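Local coordinates for protein putative tryptophan halogenase (Xanthomonas campestris pv. campestris, PDB 6Y1W) that is a putative flavin-dependent halogenase, probably using reduced FAD and oxygen to halogenate an organic substrate, at residues Asp76-Phe88 with His492-Pro505. Residues are numbered along the deposited sequence; the frame is centred on the assembly and turned at random.
Sequences DEAQFMAATQATF and HAEFLRRYCPAPAP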
loop_
_atom_site.group_PDB
_atom_site.type_symbol
_atom_site.label_atom_id
_atom_site.label_comp_id
_atom_site.label_asym_id
_atom_site.label_seq_id
_atom_site.Cartn_x
_atom_site.Cartn_y
_atom_site.Cartn_z
ATOM N N ASP A 76 -2.849 -15.566 23.711
ATOM C CA ASP A 76 -1.492 -15.552 24.247
ATOM C C ASP A 76 -0.586 -16.479 23.449
ATOM O O ASP A 76 -0.886 -17.671 23.291
ATOM C CB ASP A 76 -1.515 -15.999 25.722
ATOM C CG ASP A 76 -0.131 -16.037 26.326
ATOM O OD1 ASP A 76 0.441 -14.945 26.567
ATOM O OD2 ASP A 76 0.422 -17.143 26.515
ATOM N N GLU A 77 0.560 -15.952 23.009
ATOM C CA GLU A 77 1.423 -16.716 22.105
ATOM C C GLU A 77 1.971 -17.980 22.759
ATOM O O GLU A 77 1.885 -19.072 22.177
ATOM C CB GLU A 77 2.566 -15.842 21.616
ATOM C CG GLU A 77 3.509 -16.617 20.722
ATOM C CD GLU A 77 4.657 -15.763 20.232
ATOM O OE1 GLU A 77 5.564 -15.485 21.041
ATOM O OE2 GLU A 77 4.606 -15.339 19.039
ATOM N N ALA A 78 2.504 -17.882 23.992
ATOM C CA ALA A 78 3.076 -19.081 24.603
ATOM C C ALA A 78 2.011 -20.163 24.842
ATOM O O ALA A 78 2.287 -21.354 24.661
ATOM C CB ALA A 78 3.816 -18.720 25.905
ATOM N N GLN A 79 0.789 -19.772 25.235
ATOM C CA GLN A 79 -0.275 -20.747 25.464
ATOM C C GLN A 79 -0.681 -21.429 24.166
ATOM O O GLN A 79 -0.797 -22.662 24.097
ATOM C CB GLN A 79 -1.460 -20.026 26.114
ATOM C CG GLN A 79 -2.735 -20.780 26.287
ATOM C CD GLN A 79 -3.868 -19.795 26.619
ATOM O OE1 GLN A 79 -4.955 -19.865 26.057
ATOM N NE2 GLN A 79 -3.579 -18.840 27.501
ATOM N N PHE A 80 -0.851 -20.624 23.106
ATOM C CA PHE A 80 -1.161 -21.163 21.787
ATOM C C PHE A 80 -0.070 -22.134 21.313
ATOM O O PHE A 80 -0.373 -23.212 20.801
ATOM C CB PHE A 80 -1.339 -19.981 20.811
ATOM C CG PHE A 80 -0.796 -20.253 19.432
ATOM C CD1 PHE A 80 -1.425 -21.206 18.604
ATOM C CD2 PHE A 80 0.327 -19.586 18.971
ATOM C CE1 PHE A 80 -0.924 -21.485 17.336
ATOM C CE2 PHE A 80 0.839 -19.860 17.694
ATOM C CZ PHE A 80 0.235 -20.810 16.904
ATOM N N MET A 81 1.217 -21.761 21.470
ATOM C CA MET A 81 2.298 -22.612 20.959
ATOM C C MET A 81 2.386 -23.930 21.730
ATOM O O MET A 81 2.552 -25.010 21.138
ATOM C CB MET A 81 3.624 -21.857 21.029
ATOM C CG MET A 81 3.720 -20.731 19.998
ATOM S SD MET A 81 5.365 -19.999 19.935
ATOM C CE MET A 81 6.326 -21.324 19.122
ATOM N N ALA A 82 2.282 -23.863 23.057
ATOM C CA ALA A 82 2.327 -25.093 23.838
ATOM C C ALA A 82 1.157 -26.001 23.495
ATOM O O ALA A 82 1.309 -27.223 23.465
ATOM C CB ALA A 82 2.282 -24.763 25.331
ATOM N N ALA A 83 -0.005 -25.418 23.195
ATOM C CA ALA A 83 -1.182 -26.208 22.882
ATOM C C ALA A 83 -1.152 -26.806 21.486
ATOM O O ALA A 83 -1.911 -27.744 21.233
ATOM C CB ALA A 83 -2.443 -25.336 22.988
ATOM N N THR A 84 -0.265 -26.336 20.600
ATOM C CA THR A 84 -0.275 -26.798 19.221
ATOM C C THR A 84 1.047 -27.443 18.845
ATOM O O THR A 84 1.320 -27.615 17.660
ATOM C CB THR A 84 -0.608 -25.652 18.256
ATOM O OG1 THR A 84 0.354 -24.625 18.391
ATOM C CG2 THR A 84 -2.034 -25.081 18.557
ATOM N N GLN A 85 1.857 -27.839 19.840
ATOM C CA GLN A 85 3.172 -28.462 19.603
ATOM C C GLN A 85 4.081 -27.564 18.757
ATOM O O GLN A 85 4.961 -28.063 18.021
ATOM C CB GLN A 85 3.042 -29.855 18.967
ATOM C CG GLN A 85 2.243 -30.846 19.845
ATOM C CD GLN A 85 3.116 -31.413 20.952
ATOM O OE1 GLN A 85 4.322 -31.642 20.767
ATOM N NE2 GLN A 85 2.510 -31.610 22.134
ATOM N N ALA A 86 3.921 -26.235 18.885
ATOM C CA ALA A 86 4.485 -25.337 17.875
ATOM C C ALA A 86 5.954 -25.012 18.107
ATOM O O ALA A 86 6.448 -25.019 19.235
ATOM C CB ALA A 86 3.700 -24.021 17.814
ATOM N N THR A 87 6.658 -24.697 17.011
ATOM C CA THR A 87 8.020 -24.179 17.086
ATOM C C THR A 87 8.089 -22.862 16.325
ATOM O O THR A 87 7.139 -22.463 15.646
ATOM C CB THR A 87 9.061 -25.175 16.504
ATOM O OG1 THR A 87 8.825 -25.342 15.099
ATOM C CG2 THR A 87 8.962 -26.589 17.203
ATOM N N PHE A 88 9.228 -22.193 16.411
ATOM C CA PHE A 88 9.384 -20.936 15.694
ATOM C C PHE A 88 9.934 -21.150 14.288
ATOM O O PHE A 88 10.687 -22.098 14.018
ATOM C CB PHE A 88 10.298 -19.977 16.476
ATOM C CG PHE A 88 9.685 -19.498 17.756
ATOM C CD1 PHE A 88 8.737 -18.454 17.742
ATOM C CD2 PHE A 88 10.001 -20.090 18.967
ATOM C CE1 PHE A 88 8.124 -18.021 18.914
ATOM C CE2 PHE A 88 9.376 -19.649 20.152
ATOM C CZ PHE A 88 8.448 -18.624 20.118
ATOM N N HIS A 492 17.351 -22.840 19.570
ATOM C CA HIS A 492 15.886 -22.920 19.463
ATOM C C HIS A 492 15.284 -23.790 20.564
ATOM O O HIS A 492 14.273 -23.434 21.182
ATOM C CB HIS A 492 15.547 -23.506 18.087
ATOM C CG HIS A 492 14.099 -23.404 17.692
ATOM N ND1 HIS A 492 13.598 -24.104 16.613
ATOM C CD2 HIS A 492 13.077 -22.657 18.170
ATOM C CE1 HIS A 492 12.309 -23.826 16.478
ATOM N NE2 HIS A 492 11.973 -22.933 17.390
ATOM N N ALA A 493 15.862 -24.958 20.766
ATOM C CA ALA A 493 15.319 -25.912 21.726
ATOM C C ALA A 493 15.363 -25.355 23.137
ATOM O O ALA A 493 14.439 -25.582 23.921
ATOM C CB ALA A 493 16.105 -27.221 21.672
ATOM N N GLU A 494 16.430 -24.621 23.479
ATOM C CA GLU A 494 16.493 -24.031 24.811
ATOM C C GLU A 494 15.417 -22.971 24.985
ATOM O O GLU A 494 14.772 -22.886 26.042
ATOM C CB GLU A 494 17.882 -23.441 25.055
ATOM C CG GLU A 494 18.872 -24.501 25.475
ATOM C CD GLU A 494 20.295 -24.000 25.488
ATOM O OE1 GLU A 494 21.207 -24.826 25.239
ATOM O OE2 GLU A 494 20.488 -22.788 25.761
ATOM N N PHE A 495 15.182 -22.165 23.951
ATOM C CA PHE A 495 14.145 -21.161 24.065
ATOM C C PHE A 495 12.765 -21.805 24.190
ATOM O O PHE A 495 11.961 -21.393 25.027
ATOM C CB PHE A 495 14.202 -20.194 22.870
ATOM C CG PHE A 495 13.331 -19.009 23.073
ATOM C CD1 PHE A 495 13.736 -17.977 23.931
ATOM C CD2 PHE A 495 12.080 -18.944 22.491
ATOM C CE1 PHE A 495 12.891 -16.886 24.170
ATOM C CE2 PHE A 495 11.239 -17.870 22.730
ATOM C CZ PHE A 495 11.640 -16.829 23.574
ATOM N N LEU A 496 12.481 -22.834 23.379
ATOM C CA LEU A 496 11.188 -23.509 23.468
ATOM C C LEU A 496 10.948 -24.080 24.865
ATOM O O LEU A 496 9.861 -23.949 25.427
ATOM C CB LEU A 496 11.112 -24.627 22.435
ATOM C CG LEU A 496 11.169 -24.173 20.960
ATOM C CD1 LEU A 496 11.401 -25.389 20.080
ATOM C CD2 LEU A 496 9.795 -23.525 20.616
ATOM N N ARG A 497 11.957 -24.755 25.404
ATOM C CA ARG A 497 11.805 -25.375 26.717
ATOM C C ARG A 497 11.431 -24.350 27.779
ATOM O O ARG A 497 10.683 -24.669 28.717
ATOM C CB ARG A 497 13.099 -26.065 27.110
ATOM C CG ARG A 497 13.157 -27.514 26.666
ATOM C CD ARG A 497 14.283 -28.257 27.373
ATOM N NE ARG A 497 15.592 -27.901 26.833
ATOM C CZ ARG A 497 16.137 -28.484 25.769
ATOM N NH1 ARG A 497 15.471 -29.446 25.134
ATOM N NH2 ARG A 497 17.340 -28.104 25.344
ATOM N N ARG A 498 11.968 -23.130 27.676
ATOM C CA ARG A 498 11.665 -22.099 28.669
ATOM C C ARG A 498 10.400 -21.308 28.366
ATOM O O ARG A 498 9.743 -20.818 29.299
ATOM C CB ARG A 498 12.829 -21.100 28.789
ATOM C CG ARG A 498 14.193 -21.727 28.968
ATOM C CD ARG A 498 15.247 -20.687 29.369
ATOM N NE ARG A 498 15.419 -19.622 28.377
ATOM C CZ ARG A 498 16.577 -19.333 27.783
ATOM N NH1 ARG A 498 16.646 -18.347 26.894
ATOM N NH2 ARG A 498 17.671 -20.030 28.076
ATOM N N TYR A 499 10.016 -21.170 27.099
ATOM C CA TYR A 499 8.965 -20.223 26.736
ATOM C C TYR A 499 7.616 -20.889 26.506
ATOM O O TYR A 499 6.587 -20.361 26.927
ATOM C CB TYR A 499 9.375 -19.466 25.466
ATOM C CG TYR A 499 8.369 -18.430 24.994
ATOM C CD1 TYR A 499 8.203 -17.221 25.672
ATOM C CD2 TYR A 499 7.596 -18.657 23.837
ATOM C CE1 TYR A 499 7.278 -16.280 25.231
ATOM C CE2 TYR A 499 6.698 -17.734 23.387
ATOM C CZ TYR A 499 6.526 -16.540 24.071
ATOM O OH TYR A 499 5.635 -15.612 23.607
ATOM N N CYS A 500 7.603 -22.046 25.859
ATOM C CA CYS A 500 6.337 -22.620 25.468
ATOM C C CYS A 500 6.419 -24.131 25.372
ATOM O O CYS A 500 5.976 -24.694 24.375
ATOM C CB CYS A 500 5.893 -21.995 24.130
ATOM S SG CYS A 500 7.083 -22.244 22.785
ATOM N N PRO A 501 6.939 -24.829 26.389
ATOM C CA PRO A 501 7.082 -26.291 26.280
ATOM C C PRO A 501 5.742 -27.010 26.158
ATOM O O PRO A 501 4.794 -26.776 26.929
ATOM C CB PRO A 501 7.822 -26.670 27.577
ATOM C CG PRO A 501 7.490 -25.588 28.523
ATOM C CD PRO A 501 7.448 -24.328 27.686
ATOM N N ALA A 502 5.641 -27.854 25.110
ATOM C CA ALA A 502 4.505 -28.722 24.856
ATOM C C ALA A 502 4.803 -30.103 25.425
ATOM O O ALA A 502 5.944 -30.562 25.365
ATOM C CB ALA A 502 4.221 -28.870 23.353
ATOM N N PRO A 503 3.790 -30.785 25.941
ATOM C CA PRO A 503 4.021 -32.137 26.474
ATOM C C PRO A 503 4.343 -33.138 25.366
ATOM O O PRO A 503 3.692 -33.171 24.319
ATOM C CB PRO A 503 2.687 -32.475 27.154
ATOM C CG PRO A 503 1.672 -31.658 26.423
ATOM C CD PRO A 503 2.384 -30.361 26.052
ATOM N N ALA A 504 5.338 -33.968 25.598
ATOM C CA ALA A 504 5.659 -34.976 24.587
ATOM C C ALA A 504 4.519 -35.988 24.503
ATOM O O ALA A 504 4.047 -36.468 25.536
ATOM C CB ALA A 504 6.976 -35.709 24.905
ATOM N N PRO A 505 4.046 -36.338 23.310
ATOM C CA PRO A 505 3.017 -37.371 23.218
ATOM C C PRO A 505 3.486 -38.641 23.907
ATOM O O PRO A 505 4.671 -39.005 23.816
ATOM C CB PRO A 505 2.860 -37.576 21.706
ATOM C CG PRO A 505 3.226 -36.163 21.132
ATOM C CD PRO A 505 4.302 -35.639 22.029
HETATM O O HOH W 1 2.996 -15.400 25.470
#
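Phe88 packs against helix 492-499 through backbone and ring. Its N donates to His492 NE2 at 3.0 Å, nearly in the imidazole plane; His492 reaches it with CG anti to its own N (chi1 -168°), while ND1 binds Pro260 O, so both ring nitrogens are engaged, fixing its rotation. The Phe88 side chain runs across those of Phe495 and Tyr499 at about a right angle; the Phe88 and Phe495 planes are 60° apart, an oblique pair. CE2 comes within 3.6 Å of Phe495 CE2 at that ring's edge, and CZ touches Tyr499 CE2. Met81 sets its CE over the centre of one face of Phe88, and Cys500 SG lies obliquely beside the ring, 3.9 Å from Met81 CE.

At the other end of the helix, Tyr499 OH donates to the anti lone pair of Glu77 OE1 (2.6 Å), with ring and carboxylate almost perpendicular. Glu77 is a shared acceptor: His153 also binds OE1, and Tyr161 and Tyr163 hold OE2. Ala78 CB sits over a face of the Tyr499 ring, a CH-pi contact 4.1 Å from its centroid. Water 1 joins Tyr499 OH to Asp76 OD1 and Ala78 N, tying the tyrosine to the N-cap of helix 77-83.

Beyond Cys500 the chain is extended. Ala502 CB rests on Ala82 O, and Gln85, folded back at chi2 (-80°), sends NE2 to Pro503 O at 2.9 Å.

The C-terminal helix and its proline-rich tail pack across a helix-to-strand connection of the halogenase fold, with the Phe88 side chain about 6 Å from that of Lys89, the predicted catalytic lysine.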